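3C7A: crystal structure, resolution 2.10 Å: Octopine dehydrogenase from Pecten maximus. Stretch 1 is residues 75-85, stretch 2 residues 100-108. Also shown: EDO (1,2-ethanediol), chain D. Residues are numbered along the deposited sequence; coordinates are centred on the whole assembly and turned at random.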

# COMPACT_ATOMS: atom_id res chain seq x y z
N ASP A 75 14.72 -17.79 10.66
CA ASP A 75 15.58 -17.26 11.73
C ASP A 75 16.06 -15.83 11.39
O ASP A 75 16.81 -15.65 10.44
CB ASP A 75 16.78 -18.20 11.95
CG ASP A 75 17.62 -17.84 13.18
OD1 ASP A 75 17.44 -16.75 13.77
OD2 ASP A 75 18.50 -18.65 13.54
N PRO A 76 15.61 -14.83 12.18
CA PRO A 76 15.98 -13.42 11.96
C PRO A 76 17.46 -13.09 12.19
O PRO A 76 17.96 -12.11 11.62
CB PRO A 76 15.10 -12.66 12.96
CG PRO A 76 14.80 -13.65 14.03
CD PRO A 76 14.70 -14.98 13.33
N GLU A 77 18.15 -13.87 13.02
CA GLU A 77 19.57 -13.63 13.32
C GLU A 77 20.47 -13.87 12.09
O GLU A 77 21.46 -13.17 11.89
CB GLU A 77 20.05 -14.47 14.51
CG GLU A 77 21.42 -14.07 15.06
CD GLU A 77 21.84 -14.85 16.30
OE1 GLU A 77 21.32 -15.96 16.54
OE2 GLU A 77 22.71 -14.35 17.04
N ILE A 78 20.10 -14.86 11.28
CA ILE A 78 20.82 -15.17 10.04
C ILE A 78 20.48 -14.18 8.91
O ILE A 78 21.36 -13.72 8.19
CB ILE A 78 20.57 -16.63 9.58
CG1 ILE A 78 21.08 -17.62 10.64
CG2 ILE A 78 21.22 -16.91 8.22
CD1 ILE A 78 20.58 -19.05 10.47
N ALA A 79 19.19 -13.85 8.79
CA ALA A 79 18.68 -13.05 7.67
C ALA A 79 18.97 -11.55 7.74
O ALA A 79 19.26 -10.92 6.72
CB ALA A 79 17.19 -13.29 7.48
N ILE A 80 18.89 -10.97 8.94
CA ILE A 80 18.97 -9.52 9.13
C ILE A 80 20.39 -8.99 9.41
O ILE A 80 20.72 -7.87 9.02
CB ILE A 80 17.98 -9.02 10.24
CG1 ILE A 80 16.52 -9.36 9.88
CG2 ILE A 80 18.15 -7.52 10.53
CD1 ILE A 80 15.92 -8.56 8.72
N SER A 81 21.22 -9.79 10.08
CA SER A 81 22.57 -9.35 10.49
C SER A 81 23.48 -9.00 9.32
O SER A 81 23.79 -9.85 8.47
CB SER A 81 23.24 -10.40 11.39
OG SER A 81 22.57 -10.52 12.63
N GLY A 82 23.91 -7.73 9.27
CA GLY A 82 24.82 -7.24 8.23
C GLY A 82 24.19 -6.74 6.94
O GLY A 82 24.89 -6.39 6.00
N ALA A 83 22.85 -6.71 6.90
CA ALA A 83 22.12 -6.31 5.69
C ALA A 83 22.15 -4.80 5.43
O ALA A 83 22.03 -4.00 6.35
CB ALA A 83 20.68 -6.81 5.76
N ASP A 84 22.31 -4.44 4.15
CA ASP A 84 22.33 -3.03 3.72
C ASP A 84 20.94 -2.49 3.36
O ASP A 84 20.68 -1.29 3.50
CB ASP A 84 23.28 -2.86 2.52
CG ASP A 84 24.73 -3.22 2.84
OD1 ASP A 84 25.30 -2.65 3.79
OD2 ASP A 84 25.30 -4.07 2.12
N VAL A 85 20.06 -3.37 2.88
CA VAL A 85 18.68 -3.02 2.49
C VAL A 85 17.69 -4.08 2.99
O VAL A 85 17.96 -5.28 2.89
CB VAL A 85 18.53 -2.87 0.94
CG1 VAL A 85 17.19 -2.24 0.58
CG2 VAL A 85 19.67 -2.05 0.33
C1 EDO D . 24.21 -1.67 15.28
O1 EDO D . 24.64 -2.55 16.33
C2 EDO D . 25.02 -0.38 15.32
O2 EDO D . 25.63 -0.17 14.05
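Stretch 2 100-108: QAMAPYVQD

Stretch 2 packs along stretch 1 through a mostly apolar side-chain contact centred on Tyr105 and Ile80, closed at its far end by one direct hydrogen bond from Gln107 and by bridging waters; together the two bury 455 Å². The register shows that both chains advance the same way: the CA atoms of Pro76 and Met102 lie 6.4 Å apart, those of Ser81 and Tyr105 5.6 Å, and those of Gly82 and Gln107 7.0 Å.

Stretch 1 begins as a helix capped by Asp75, whose OD1 accepts from Glu77 N at 3.1 Å, and then passes through a type II turn from Ile80 to Ala83, closed by Ala83 N to Ile80 O at 3.2 Å. Gly82 in that turn has phi/psi of 87/5, where a CB would jam against the preceding carbonyl O. Stretch 2 enters as helix and continues as loop, with Tyr105 N bonded to Met102 O at 3.1 Å and extended backbone angles at Val106 and Gln107.

At the helical end, Pro76 CB meets Ala101 O at 3.8 Å. Tyr105, with chi1 of -53° (m), lays its ring against the helix: Glu77 CA stands 4.2 Å from the ring centroid and 3° off its normal, a CH-pi contact over the face. Ile80 fills the middle, its CG2 4.0 Å from Tyr105 CB and 4.3 Å from Val106 CB, its CD1 4.2 Å from Met102 CB.

At the turn, the contact becomes polar. Gln107 NE2 donates to Ala83 O at 3.1 Å, nearly linear at 173°. Water 1 donates to Ile80 O and Ala83 O and accepts from Gln107 N; water 2 joins Gly82 N to Tyr105 O. Water 1 thus adds a second hydrogen bond to Ile80 O and Ala83 O, which already have direct donors, and links both to Gln107 N; water 2 connects two groups that do not bond to each other.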

# COMPACT_ATOMS: atom_id res chain seq x y z
N GLN A 100 8.92 -6.34 14.87
CA GLN A 100 9.28 -6.90 16.18
C GLN A 100 10.47 -7.86 16.11
O GLN A 100 11.32 -7.87 17.00
CB GLN A 100 8.07 -7.61 16.82
CG GLN A 100 7.01 -6.67 17.40
CD GLN A 100 5.75 -7.39 17.89
OE1 GLN A 100 5.04 -6.88 18.75
NE2 GLN A 100 5.48 -8.56 17.33
N ALA A 101 10.53 -8.66 15.04
CA ALA A 101 11.58 -9.67 14.87
C ALA A 101 12.96 -9.10 14.51
O ALA A 101 13.98 -9.64 14.93
CB ALA A 101 11.15 -10.71 13.83
N MET A 102 12.97 -8.00 13.75
CA MET A 102 14.22 -7.41 13.25
C MET A 102 14.92 -6.47 14.25
O MET A 102 16.11 -6.17 14.09
CB MET A 102 13.99 -6.68 11.92
CG MET A 102 13.26 -5.33 12.04
SD MET A 102 13.22 -4.36 10.51
CE MET A 102 11.99 -5.25 9.56
N ALA A 103 14.18 -6.01 15.26
CA ALA A 103 14.64 -4.97 16.19
C ALA A 103 16.05 -5.16 16.80
O ALA A 103 16.84 -4.21 16.79
CB ALA A 103 13.59 -4.71 17.29
N PRO A 104 16.37 -6.35 17.35
CA PRO A 104 17.67 -6.50 18.00
C PRO A 104 18.88 -6.72 17.07
O PRO A 104 20.01 -6.79 17.55
CB PRO A 104 17.48 -7.73 18.91
CG PRO A 104 16.06 -8.19 18.72
CD PRO A 104 15.59 -7.60 17.43
N TYR A 105 18.64 -6.82 15.76
CA TYR A 105 19.70 -7.20 14.81
C TYR A 105 20.03 -6.18 13.70
O TYR A 105 21.05 -6.32 13.02
CB TYR A 105 19.40 -8.58 14.20
CG TYR A 105 19.13 -9.67 15.22
CD1 TYR A 105 20.17 -10.24 15.96
CD2 TYR A 105 17.83 -10.14 15.44
CE1 TYR A 105 19.93 -11.24 16.90
CE2 TYR A 105 17.58 -11.14 16.38
CZ TYR A 105 18.63 -11.68 17.11
OH TYR A 105 18.39 -12.67 18.04
N VAL A 106 19.18 -5.17 13.54
CA VAL A 106 19.34 -4.18 12.45
C VAL A 106 20.42 -3.12 12.75
O VAL A 106 20.48 -2.58 13.86
CB VAL A 106 17.96 -3.53 12.07
CG1 VAL A 106 17.37 -2.74 13.24
CG2 VAL A 106 18.07 -2.66 10.82
N GLN A 107 21.27 -2.83 11.76
CA GLN A 107 22.38 -1.88 11.93
C GLN A 107 21.99 -0.41 11.66
O GLN A 107 20.99 -0.14 10.98
CB GLN A 107 23.62 -2.29 11.10
CG GLN A 107 23.49 -2.16 9.58
CD GLN A 107 24.81 -2.43 8.84
OE1 GLN A 107 25.88 -2.07 9.32
NE2 GLN A 107 24.72 -3.04 7.67
N ASP A 108 22.78 0.52 12.20
CA ASP A 108 22.53 1.96 12.09
C ASP A 108 22.37 2.49 10.65
O ASP A 108 21.56 3.38 10.40
CB ASP A 108 23.63 2.76 12.81
CG ASP A 108 23.40 2.87 14.33
OD1 ASP A 108 22.45 2.26 14.86
OD2 ASP A 108 24.20 3.57 14.99
O HOH W 1 21.04 -4.69 9.19
O HOH W 2 23.73 -5.95 11.60
O HOH W 3 27.49 -3.17 5.70